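Local coordinates for protein mevalonate diphosphate decarboxylase (Legionella pneumophila, PDB 3LTO) that probably catalyses the ATP-dependent decarboxylation of mevalonate diphosphate to isopentenyl diphosphate, a step of isoprenoid biosynthesis, at residues A9-I14 and H289-S294; R193-L198 and Q244-C249; S254-N259 and V280-G285; P278-T281 and N287-L290. All coordinates share one frame; numbering follows the deposited sequence.

Interaction 1. Residues A9-I14 and H289-S294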
loop_
_atom_site.group_PDB
_atom_site.type_symbol
_atom_site.label_atom_id
_atom_site.label_comp_id
_atom_site.label_asym_id
_atom_site.label_seq_id
_atom_site.Cartn_x
_atom_site.Cartn_y
_atom_site.Cartn_z
ATOM N N ALA A 9 4.368 -13.817 17.956
ATOM C CA ALA A 9 3.340 -12.845 18.278
ATOM C C ALA A 9 4.039 -11.496 18.185
ATOM O O ALA A 9 5.261 -11.431 18.053
ATOM C CB ALA A 9 2.823 -13.068 19.683
ATOM N N ASN A 10 3.276 -10.419 18.233
ATOM C CA ASN A 10 3.888 -9.105 18.177
ATOM C C ASN A 10 3.031 -8.180 19.012
ATOM O O ASN A 10 1.833 -8.418 19.172
ATOM C CB ASN A 10 4.005 -8.619 16.721
ATOM C CG ASN A 10 2.690 -8.118 16.150
ATOM O OD1 ASN A 10 2.182 -7.068 16.553
ATOM N ND2 ASN A 10 2.133 -8.868 15.202
ATOM N N ILE A 11 3.659 -7.148 19.567
ATOM C CA ILE A 11 2.973 -6.175 20.413
ATOM C C ILE A 11 3.110 -4.757 19.844
ATOM O O ILE A 11 4.215 -4.237 19.670
ATOM C CB ILE A 11 3.541 -6.203 21.845
ATOM C CG1 ILE A 11 2.803 -5.188 22.719
ATOM C CG2 ILE A 11 5.029 -5.895 21.821
ATOM C CD1 ILE A 11 1.340 -5.502 22.925
ATOM N N ALA A 12 1.971 -4.140 19.563
ATOM C CA ALA A 12 1.932 -2.804 18.991
ATOM C C ALA A 12 2.118 -1.651 19.975
ATOM O O ALA A 12 1.490 -1.611 21.032
ATOM C CB ALA A 12 0.618 -2.626 18.225
ATOM N N LEU A 13 3.005 -0.724 19.616
ATOM C CA LEU A 13 3.264 0.480 20.407
ATOM C C LEU A 13 2.266 1.545 19.909
ATOM O O LEU A 13 1.757 2.354 20.693
ATOM C CB LEU A 13 4.715 0.943 20.213
ATOM C CG LEU A 13 5.774 0.286 21.114
ATOM C CD1 LEU A 13 5.580 -1.211 21.133
ATOM C CD2 LEU A 13 7.172 0.638 20.635
ATOM N N ILE A 14 2.009 1.534 18.597
ATOM C CA ILE A 14 1.025 2.420 17.959
ATOM C C ILE A 14 -0.028 1.411 17.468
ATOM O O ILE A 14 0.299 0.475 16.733
ATOM C CB ILE A 14 1.623 3.189 16.761
ATOM C CG1 ILE A 14 2.784 4.076 17.231
ATOM C CG2 ILE A 14 0.542 4.048 16.107
ATOM C CD1 ILE A 14 2.370 5.199 18.179
ATOM N N HIS A 289 1.479 -4.949 29.534
ATOM C CA HIS A 289 2.780 -5.315 28.993
ATOM C C HIS A 289 3.901 -4.358 29.350
ATOM O O HIS A 289 3.772 -3.134 29.256
ATOM C CB HIS A 289 2.706 -5.439 27.468
ATOM C CG HIS A 289 1.767 -6.504 26.997
ATOM N ND1 HIS A 289 2.201 -7.697 26.462
ATOM C CD2 HIS A 289 0.416 -6.577 27.034
ATOM C CE1 HIS A 289 1.157 -8.462 26.194
ATOM N NE2 HIS A 289 0.063 -7.806 26.532
ATOM N N LEU A 290 5.014 -4.945 29.763
ATOM C CA LEU A 290 6.198 -4.190 30.106
ATOM C C LEU A 290 7.281 -4.531 29.086
ATOM O O LEU A 290 7.415 -5.682 28.675
ATOM C CB LEU A 290 6.693 -4.564 31.504
ATOM C CG LEU A 290 5.768 -4.401 32.714
ATOM C CD1 LEU A 290 6.584 -4.641 33.982
ATOM C CD2 LEU A 290 5.165 -2.990 32.733
ATOM N N LEU A 291 8.038 -3.518 28.679
ATOM C CA LEU A 291 9.138 -3.683 27.737
ATOM C C LEU A 291 10.331 -2.952 28.326
ATOM O O LEU A 291 10.245 -1.764 28.652
ATOM C CB LEU A 291 8.780 -3.099 26.367
ATOM C CG LEU A 291 7.787 -3.926 25.550
ATOM C CD1 LEU A 291 7.420 -3.183 24.276
ATOM C CD2 LEU A 291 8.406 -5.281 25.223
ATOM N N TYR A 292 11.434 -3.677 28.478
ATOM C CA TYR A 292 12.664 -3.135 29.049
ATOM C C TYR A 292 13.790 -3.271 28.045
ATOM O O TYR A 292 13.777 -4.176 27.215
ATOM C CB TYR A 292 13.069 -3.924 30.298
ATOM C CG TYR A 292 12.229 -3.704 31.533
ATOM C CD1 TYR A 292 12.458 -2.615 32.368
ATOM C CD2 TYR A 292 11.237 -4.614 31.892
ATOM C CE1 TYR A 292 11.722 -2.439 33.534
ATOM C CE2 TYR A 292 10.495 -4.450 33.058
ATOM C CZ TYR A 292 10.744 -3.362 33.873
ATOM O OH TYR A 292 10.024 -3.199 35.034
ATOM N N ARG A 293 14.766 -2.373 28.134
ATOM C CA ARG A 293 15.930 -2.424 27.262
ATOM C C ARG A 293 16.800 -3.594 27.719
ATOM O O ARG A 293 16.719 -4.019 28.870
ATOM C CB ARG A 293 16.739 -1.131 27.376
ATOM C CG ARG A 293 16.097 0.081 26.746
ATOM C CD ARG A 293 17.041 1.274 26.764
ATOM N NE ARG A 293 16.747 2.183 27.866
ATOM C CZ ARG A 293 17.192 2.035 29.104
ATOM N NH1 ARG A 293 17.973 1.016 29.410
ATOM N NH2 ARG A 293 16.827 2.893 30.042
ATOM N N SER A 294 17.635 -4.110 26.822
ATOM C CA SER A 294 18.515 -5.223 27.164
ATOM C C SER A 294 19.429 -4.837 28.322
ATOM O O SER A 294 19.885 -5.700 29.063
ATOM C CB SER A 294 19.363 -5.626 25.960
ATOM O OG SER A 294 20.191 -4.551 25.555
#
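Ile11 is the first residue of 9-14 to meet the other segment, pressing its branches against His289 and Leu291. With CG1 anti to the backbone N (chi1 -180°) and chi2 at 65°, CD1 comes over one face of the imidazole, 4.2 Å from the ring centroid of His289 and 7° off the ring normal, a CH-pi contact. The second branch, Ile11 CG2, lies 4.4 Å from Leu291 CD1, so one beta-branched side chain serves two neighbours on the same side of strand 288-292. Ile11 also touches Tyr34 and Leu36 of its own sheet.

At Leu13 the strand turns a corner; Leu13 and Ile14 both face Leu32 in a classic beta bulge. The long leucine side chain still bridges the gap, with CD1 of Leu13 4.1 Å from CD1 of Leu291, while Leu219 and Phe223 of helix 208-224 also pack on Leu13.

The CA atoms of Ile11 and His289 are 8.6 Å apart, too far for strand pairing, so only side chains join the sheets of strands 2-12 and 288-292. Aliphatic groups bury one another and one imidazole face, so the join rests on dispersion and the hydrophobic effect and depends on shape more than on directional bonds.

Interaction 2. Residues R193-L198 and Q244-C249; sequences RVAHKL and QLFKTC
Ala195 and Leu198 of the short helix 192-198 pack on Phe246 and Cys249, an apolar contact between that helix and the last turn of helix 228-247 with the loop beyond it. Its centre lies about 17 Å from the centre of the chain.

Ala195 is small enough to let the backbones come close, with its CA 7.0 Å from the CA of Phe246. Its CB reaches Phe246 CE1 at 4.0 Å, approaching the ring obliquely. Phe246 holds CG beside its backbone N (chi1 -50°), which turns the ring toward the Ala195 methyl. Around the same ring, His243 and Tyr255 meet Phe246 edge-to-face, and Phe253 also lies against it.

Both helices belong to the C-terminal region of a GHMP-family protein, where helices accompany an antiparallel sheet. Near the end of helix 228-247, the hydroxyl of Thr248 donates to Gln244 O over 2.8 Å, tilted 34° from the carbonyl plane. Threonine suits such a place because its side chain can take up a carbonyl near a helix end, and Ser202 OG is a further partner of this hydroxyl.

Further on, the chain brings Cys249 up to the close of the other helix. The Leu198 side chain covers part of this junction rather loosely. Cys249 CB lies 3.5 Å from Leu198 O, a packing contact with a backbone carbonyl, and the compact cysteine permits that approach.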
loop_
_atom_site.group_PDB
_atom_site.type_symbol
_atom_site.label_atom_id
_atom_site.label_comp_id
_atom_site.label_asym_id
_atom_site.label_seq_id
_atom_site.Cartn_x
_atom_site.Cartn_y
_atom_site.Cartn_z
ATOM N N ARG A 193 -11.831 -8.536 19.041
ATOM C CA ARG A 193 -12.548 -8.353 17.784
ATOM C C ARG A 193 -13.803 -7.486 17.950
ATOM O O ARG A 193 -14.021 -6.541 17.195
ATOM C CB ARG A 193 -12.923 -9.739 17.234
ATOM C CG ARG A 193 -13.840 -9.756 16.026
ATOM C CD ARG A 193 -13.115 -9.354 14.764
ATOM N NE ARG A 193 -11.861 -10.081 14.598
ATOM C CZ ARG A 193 -11.124 -10.039 13.495
ATOM N NH1 ARG A 193 -11.525 -9.313 12.458
ATOM N NH2 ARG A 193 -9.978 -10.704 13.433
ATOM N N VAL A 194 -14.627 -7.818 18.937
ATOM C CA VAL A 194 -15.854 -7.080 19.201
ATOM C C VAL A 194 -15.589 -5.674 19.731
ATOM O O VAL A 194 -16.285 -4.726 19.365
ATOM C CB VAL A 194 -16.755 -7.841 20.205
ATOM C CG1 VAL A 194 -17.918 -6.953 20.649
ATOM C CG2 VAL A 194 -17.297 -9.106 19.556
ATOM N N ALA A 195 -14.582 -5.539 20.592
ATOM C CA ALA A 195 -14.238 -4.238 21.162
ATOM C C ALA A 195 -13.915 -3.258 20.039
ATOM O O ALA A 195 -14.268 -2.080 20.103
ATOM C CB ALA A 195 -13.034 -4.376 22.100
ATOM N N HIS A 196 -13.233 -3.757 19.015
ATOM C CA HIS A 196 -12.853 -2.936 17.869
ATOM C C HIS A 196 -14.090 -2.415 17.146
ATOM O O HIS A 196 -14.042 -1.374 16.494
ATOM C CB HIS A 196 -11.992 -3.754 16.908
ATOM C CG HIS A 196 -10.624 -4.062 17.429
ATOM N ND1 HIS A 196 -9.783 -4.967 16.818
ATOM C CD2 HIS A 196 -9.937 -3.565 18.486
ATOM C CE1 HIS A 196 -8.638 -5.015 17.475
ATOM N NE2 HIS A 196 -8.706 -4.174 18.491
ATOM N N LYS A 197 -15.192 -3.150 17.262
ATOM C CA LYS A 197 -16.447 -2.753 16.637
ATOM C C LYS A 197 -17.173 -1.732 17.512
ATOM O O LYS A 197 -17.632 -0.696 17.034
ATOM C CB LYS A 197 -17.365 -3.966 16.454
ATOM C CG LYS A 197 -16.872 -5.045 15.499
ATOM C CD LYS A 197 -16.871 -4.567 14.047
ATOM C CE LYS A 197 -17.028 -5.742 13.070
ATOM N NZ LYS A 197 -16.005 -6.818 13.257
ATOM N N LEU A 198 -17.267 -2.028 18.803
ATOM C CA LEU A 198 -17.969 -1.156 19.735
ATOM C C LEU A 198 -17.449 0.274 19.822
ATOM O O LEU A 198 -18.231 1.209 20.002
ATOM C CB LEU A 198 -17.975 -1.787 21.130
ATOM C CG LEU A 198 -18.697 -3.133 21.229
ATOM C CD1 LEU A 198 -18.545 -3.705 22.631
ATOM C CD2 LEU A 198 -20.166 -2.949 20.887
ATOM N N GLN A 244 -9.744 4.541 26.485
ATOM C CA GLN A 244 -10.762 5.543 26.768
ATOM C C GLN A 244 -11.909 5.340 25.776
ATOM O O GLN A 244 -13.067 5.619 26.086
ATOM C CB GLN A 244 -10.203 6.964 26.625
ATOM C CG GLN A 244 -11.286 8.035 26.683
ATOM C CD GLN A 244 -10.737 9.443 26.853
ATOM O OE1 GLN A 244 -10.973 10.092 27.880
ATOM N NE2 GLN A 244 -10.000 9.924 25.850
ATOM N N LEU A 245 -11.579 4.851 24.583
ATOM C CA LEU A 245 -12.588 4.597 23.556
ATOM C C LEU A 245 -13.603 3.573 24.054
ATOM O O LEU A 245 -14.802 3.734 23.861
ATOM C CB LEU A 245 -11.927 4.081 22.276
ATOM C CG LEU A 245 -11.762 4.994 21.054
ATOM C CD1 LEU A 245 -11.343 6.395 21.448
ATOM C CD2 LEU A 245 -10.737 4.352 20.120
ATOM N N PHE A 246 -13.116 2.523 24.703
ATOM C CA PHE A 246 -14.010 1.492 25.214
ATOM C C PHE A 246 -15.010 2.053 26.235
ATOM O O PHE A 246 -16.205 1.763 26.171
ATOM C CB PHE A 246 -13.215 0.347 25.869
ATOM C CG PHE A 246 -12.082 -0.195 25.025
ATOM C CD1 PHE A 246 -12.245 -0.422 23.668
ATOM C CD2 PHE A 246 -10.855 -0.515 25.612
ATOM C CE1 PHE A 246 -11.205 -0.961 22.898
ATOM C CE2 PHE A 246 -9.811 -1.053 24.857
ATOM C CZ PHE A 246 -9.987 -1.278 23.490
ATOM N N LYS A 247 -14.532 2.867 27.167
ATOM C CA LYS A 247 -15.423 3.403 28.193
ATOM C C LYS A 247 -16.235 4.635 27.814
ATOM O O LYS A 247 -17.026 5.128 28.622
ATOM C CB LYS A 247 -14.644 3.683 29.484
ATOM C CG LYS A 247 -13.707 4.872 29.425
ATOM C CD LYS A 247 -13.041 5.110 30.777
ATOM C CE LYS A 247 -12.241 6.403 30.795
ATOM N NZ LYS A 247 -11.451 6.540 32.045
ATOM N N THR A 248 -16.052 5.147 26.601
ATOM C CA THR A 248 -16.832 6.311 26.178
ATOM C C THR A 248 -17.754 5.981 25.003
ATOM O O THR A 248 -18.279 6.879 24.354
ATOM C CB THR A 248 -15.935 7.507 25.787
ATOM O OG1 THR A 248 -15.020 7.104 24.772
ATOM C CG2 THR A 248 -15.152 8.014 26.989
ATOM N N CYS A 249 -17.947 4.695 24.721
ATOM C CA CYS A 249 -18.838 4.313 23.627
ATOM C C CYS A 249 -20.276 4.304 24.148
ATOM O O CYS A 249 -20.530 4.691 25.292
ATOM C CB CYS A 249 -18.465 2.937 23.058
ATOM S SG CYS A 249 -18.664 1.523 24.176
#

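Interaction 3. Residues S254-N259 and V280-G285; sequences SYITDN and VTMDAG
Tyr255 lays one face of its ring over the Ala284-Gly285 peptide. Gly285 N and Ala284 C lie on that face, toward the rim, and Gly285 CA makes a CH-pi contact 3.9 Å from the ring centroid, 18° off the normal. The backbone is extended at Gly285, which lays its peptide along the aromatic surface. Tyr255 CB reaches Gly285 O at 3.3 Å, while the phenol hydroxyl, at the far end, is held by Ile190 O.

Apolar side-chain packing extends the contact. The Ala284 methyl touches Tyr255 CE2 at 4.0 Å. Further along, Ile256 CG1 meets the selenium of Met282, a selenomethionine, at 3.8 Å, and the two side chains meet at a slant. Flexible, with a kink at its last torsion (84°), Met282 can fit its end against the branched isoleucine; His243 of helix 228-247 touches both.

Two side-chain bonds shape 254-259 itself. Ser254 OG donates to Ile256 O at 2.8 Å, in the carbonyl plane on a lone pair, a bond that spans Tyr255. Thr257 is the N-cap of helix 258-274, and its OG1 accepts a weak bond from Asn259 N.

Ala284 centres an inverse gamma turn, and Asp283 is salt-bridged to Lys15. The Asp-Ala-Gly sequence of the loop after Met282 is consistent with the third sequence motif of the GHMP family, with Tyr255 packed on its Ala-Gly peptide.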
loop_
_atom_site.group_PDB
_atom_site.type_symbol
_atom_site.label_atom_id
_atom_site.label_comp_id
_atom_site.label_asym_id
_atom_site.label_seq_id
_atom_site.Cartn_x
_atom_site.Cartn_y
_atom_site.Cartn_z
ATOM N N SER A 254 -14.863 -1.642 30.257
ATOM C CA SER A 254 -13.457 -1.395 30.509
ATOM C C SER A 254 -12.699 -2.638 30.938
ATOM O O SER A 254 -13.205 -3.435 31.727
ATOM C CB SER A 254 -13.321 -0.314 31.584
ATOM O OG SER A 254 -11.970 -0.115 31.952
ATOM N N TYR A 255 -11.489 -2.799 30.403
ATOM C CA TYR A 255 -10.633 -3.924 30.761
ATOM C C TYR A 255 -9.813 -3.478 31.952
ATOM O O TYR A 255 -9.356 -4.291 32.756
ATOM C CB TYR A 255 -9.685 -4.275 29.615
ATOM C CG TYR A 255 -10.397 -4.704 28.361
ATOM C CD1 TYR A 255 -11.036 -5.943 28.290
ATOM C CD2 TYR A 255 -10.439 -3.871 27.248
ATOM C CE1 TYR A 255 -11.695 -6.340 27.139
ATOM C CE2 TYR A 255 -11.095 -4.256 26.091
ATOM C CZ TYR A 255 -11.719 -5.491 26.043
ATOM O OH TYR A 255 -12.363 -5.868 24.901
ATOM N N ILE A 256 -9.623 -2.167 32.049
ATOM C CA ILE A 256 -8.864 -1.591 33.142
ATOM C C ILE A 256 -9.775 -1.546 34.364
ATOM O O ILE A 256 -10.953 -1.228 34.254
ATOM C CB ILE A 256 -8.386 -0.161 32.790
ATOM C CG1 ILE A 256 -7.290 -0.233 31.720
ATOM C CG2 ILE A 256 -7.897 0.572 34.055
ATOM C CD1 ILE A 256 -6.991 1.110 31.056
ATOM N N THR A 257 -9.231 -1.901 35.518
ATOM C CA THR A 257 -9.992 -1.877 36.757
ATOM C C THR A 257 -9.139 -1.179 37.794
ATOM O O THR A 257 -8.019 -0.759 37.500
ATOM C CB THR A 257 -10.271 -3.289 37.295
ATOM O OG1 THR A 257 -9.036 -3.866 37.746
ATOM C CG2 THR A 257 -10.896 -4.170 36.216
ATOM N N ASP A 258 -9.665 -1.077 39.011
ATOM C CA ASP A 258 -8.937 -0.451 40.102
ATOM C C ASP A 258 -7.642 -1.224 40.330
ATOM O O ASP A 258 -6.617 -0.651 40.693
ATOM C CB ASP A 258 -9.793 -0.436 41.375
ATOM C CG ASP A 258 -10.248 -1.822 41.796
ATOM O OD1 ASP A 258 -10.569 -2.647 40.914
ATOM O OD2 ASP A 258 -10.296 -2.082 43.019
ATOM N N ASN A 259 -7.684 -2.531 40.100
ATOM C CA ASN A 259 -6.488 -3.338 40.283
ATOM C C ASN A 259 -5.432 -2.896 39.264
ATOM O O ASN A 259 -4.260 -2.702 39.602
ATOM C CB ASN A 259 -6.826 -4.819 40.123
ATOM C CG ASN A 259 -5.662 -5.720 40.473
ATOM O OD1 ASN A 259 -4.883 -5.419 41.372
ATOM N ND2 ASN A 259 -5.545 -6.841 39.774
ATOM N N VAL A 280 5.361 0.818 28.532
ATOM C CA VAL A 280 4.133 0.115 28.865
ATOM C C VAL A 280 3.033 0.252 27.822
ATOM O O VAL A 280 2.838 1.323 27.252
ATOM C CB VAL A 280 3.584 0.626 30.226
ATOM C CG1 VAL A 280 2.364 -0.183 30.649
ATOM C CG2 VAL A 280 4.682 0.549 31.281
ATOM N N THR A 281 2.325 -0.848 27.576
ATOM C CA THR A 281 1.219 -0.857 26.628
ATOM C C THR A 281 0.195 -1.880 27.049
ATOM O O THR A 281 0.476 -2.763 27.861
ATOM C CB THR A 281 1.621 -1.272 25.211
ATOM O OG1 THR A 281 3.014 -1.039 25.006
ATOM C CG2 THR A 281 0.836 -0.483 24.215
HETATM N N MSE A 282 -0.983 -1.749 26.448
HETATM C CA MSE A 282 -2.106 -2.632 26.670
HETATM C C MSE A 282 -2.874 -2.776 25.362
HETATM O O MSE A 282 -2.957 -1.832 24.580
HETATM C CB MSE A 282 -3.072 -2.052 27.692
HETATM C CG MSE A 282 -2.528 -1.823 29.079
HETATM SE SE MSE A 282 -3.995 -1.348 30.260
HETATM C CE MSE A 282 -4.625 -3.136 30.687
ATOM N N ASP A 283 -3.435 -3.958 25.132
ATOM C CA ASP A 283 -4.253 -4.195 23.947
ATOM C C ASP A 283 -5.700 -4.207 24.422
ATOM O O ASP A 283 -5.983 -3.788 25.541
ATOM C CB ASP A 283 -3.898 -5.533 23.304
ATOM C CG ASP A 283 -2.534 -5.513 22.657
ATOM O OD1 ASP A 283 -2.214 -4.498 21.989
ATOM O OD2 ASP A 283 -1.789 -6.509 22.807
ATOM N N ALA A 284 -6.616 -4.672 23.582
ATOM C CA ALA A 284 -8.015 -4.739 23.985
ATOM C C ALA A 284 -8.115 -5.940 24.913
ATOM O O ALA A 284 -8.678 -6.975 24.550
ATOM C CB ALA A 284 -8.927 -4.925 22.757
ATOM N N GLY A 285 -7.542 -5.796 26.107
ATOM C CA GLY A 285 -7.553 -6.876 27.074
ATOM C C GLY A 285 -7.106 -6.367 28.430
ATOM O O GLY A 285 -6.678 -5.224 28.529
#

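Interaction 4. Residues P278-T281 and N287-L290; sequences PVVT and NVHL
The imidazole of His289 has Thr281 O at its edge, near the ring plane, with His289 CD2 3.9 Å from that oxygen; the ring of His178 in strand 177-182 meets it with nearly parallel planes. CG of His289 stands beside the backbone N (chi1 -62°), which brings the ring edge alongside Thr281 O. That carbonyl is already engaged, since Thr281 O accepts from His289 N at 2.9 Å, nearly along the C=O axis. The return bond, Thr281 N to His289 O, is longer at 3.2 Å, and its donor is tilted 19° from the carbonyl plane.

These two bonds make Thr281 and His289 an antiparallel hydrogen-bonded pair, and Val280 with Leu290 is the adjacent non-hydrogen-bonded pair. Together they form a beta hairpin of strands 279-281 and 288-292, with strand 279-281 at one edge of the four-stranded antiparallel sheet of the C-terminal region. Between the two pairs, Val280 CA approaches His289 O at 3.3 Å in a CA-H...O contact.

On the face that carries Val280 and Leu290 the side chains are purely aliphatic. Val280 points its two methyls at different partners: CG1 meets Val288 CG1 at 3.7 Å, and CG2 lies 3.9 Å from Leu290 CD2. Beta-branched valine favours the extended backbone, and leucine adds reach: the same Leu290 CD2 also touches Pro278 CG at 4.1 Å, the two side chains running in the same direction. Helix 258-274 covers this face, Ile267 packing on both Val280 and Leu290.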
loop_
_atom_site.group_PDB
_atom_site.type_symbol
_atom_site.label_atom_id
_atom_site.label_comp_id
_atom_site.label_asym_id
_atom_site.label_seq_id
_atom_site.Cartn_x
_atom_site.Cartn_y
_atom_site.Cartn_z
ATOM N N PRO A 278 10.199 0.942 32.469
ATOM C CA PRO A 278 9.758 0.199 31.295
ATOM C C PRO A 278 8.792 0.953 30.385
ATOM O O PRO A 278 8.152 1.924 30.789
ATOM C CB PRO A 278 9.090 -1.012 31.916
ATOM C CG PRO A 278 8.371 -0.396 33.070
ATOM C CD PRO A 278 9.410 0.556 33.654
ATOM N N VAL A 279 8.706 0.499 29.142
ATOM C CA VAL A 279 7.762 1.071 28.207
ATOM C C VAL A 279 6.540 0.204 28.508
ATOM O O VAL A 279 6.677 -1.003 28.740
ATOM C CB VAL A 279 8.246 0.897 26.756
ATOM C CG1 VAL A 279 7.082 1.054 25.788
ATOM C CG2 VAL A 279 9.331 1.934 26.458
ATOM N N VAL A 280 5.361 0.818 28.532
ATOM C CA VAL A 280 4.133 0.115 28.865
ATOM C C VAL A 280 3.033 0.252 27.822
ATOM O O VAL A 280 2.838 1.323 27.252
ATOM C CB VAL A 280 3.584 0.626 30.226
ATOM C CG1 VAL A 280 2.364 -0.183 30.649
ATOM C CG2 VAL A 280 4.682 0.549 31.281
ATOM N N THR A 281 2.325 -0.848 27.576
ATOM C CA THR A 281 1.219 -0.857 26.628
ATOM C C THR A 281 0.195 -1.880 27.049
ATOM O O THR A 281 0.476 -2.763 27.861
ATOM C CB THR A 281 1.621 -1.272 25.211
ATOM O OG1 THR A 281 3.014 -1.039 25.006
ATOM C CG2 THR A 281 0.836 -0.483 24.215
ATOM N N ASN A 287 -4.491 -7.629 30.511
ATOM C CA ASN A 287 -3.060 -7.706 30.801
ATOM C C ASN A 287 -2.298 -6.409 30.540
ATOM O O ASN A 287 -2.686 -5.604 29.701
ATOM C CB ASN A 287 -2.402 -8.835 29.990
ATOM C CG ASN A 287 -2.929 -10.220 30.358
ATOM O OD1 ASN A 287 -3.441 -10.440 31.460
ATOM N ND2 ASN A 287 -2.781 -11.167 29.437
ATOM N N VAL A 288 -1.204 -6.216 31.265
ATOM C CA VAL A 288 -0.376 -5.034 31.089
ATOM C C VAL A 288 1.007 -5.494 30.651
ATOM O O VAL A 288 1.627 -6.325 31.313
ATOM C CB VAL A 288 -0.259 -4.218 32.399
ATOM C CG1 VAL A 288 0.728 -3.075 32.210
ATOM C CG2 VAL A 288 -1.628 -3.662 32.793
ATOM N N HIS A 289 1.479 -4.949 29.534
ATOM C CA HIS A 289 2.780 -5.315 28.993
ATOM C C HIS A 289 3.901 -4.358 29.350
ATOM O O HIS A 289 3.772 -3.134 29.256
ATOM C CB HIS A 289 2.706 -5.439 27.468
ATOM C CG HIS A 289 1.767 -6.504 26.997
ATOM N ND1 HIS A 289 2.201 -7.697 26.462
ATOM C CD2 HIS A 289 0.416 -6.577 27.034
ATOM C CE1 HIS A 289 1.157 -8.462 26.194
ATOM N NE2 HIS A 289 0.063 -7.806 26.532
ATOM N N LEU A 290 5.014 -4.945 29.763
ATOM C CA LEU A 290 6.198 -4.190 30.106
ATOM C C LEU A 290 7.281 -4.531 29.086
ATOM O O LEU A 290 7.415 -5.682 28.675
ATOM C CB LEU A 290 6.693 -4.564 31.504
ATOM C CG LEU A 290 5.768 -4.401 32.714
ATOM C CD1 LEU A 290 6.584 -4.641 33.982
ATOM C CD2 LEU A 290 5.165 -2.990 32.733
#

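Interactions 1 and 4 share His289 and Leu290 and both use strand 288-292, but interaction 1 sets side chains of two different sheets against each other while interaction 4 pairs main chains within one sheet and packs the aliphatic side chains of one face. Interaction 3 continues from interaction 4 through Val280 and Thr281, and Met282 packs on Asn287 and Val288. Interaction 2, farther out, still touches interaction 3 where Phe246 and Ala195 meet Tyr255 and Ala284. Interactions 1, 2 and 4 are buried; interaction 3 is partly so. Directional hydrogen bonds across the segments occur in interaction 4 alone, the other three relying on aliphatic, aromatic and backbone packing between separate elements of the fold.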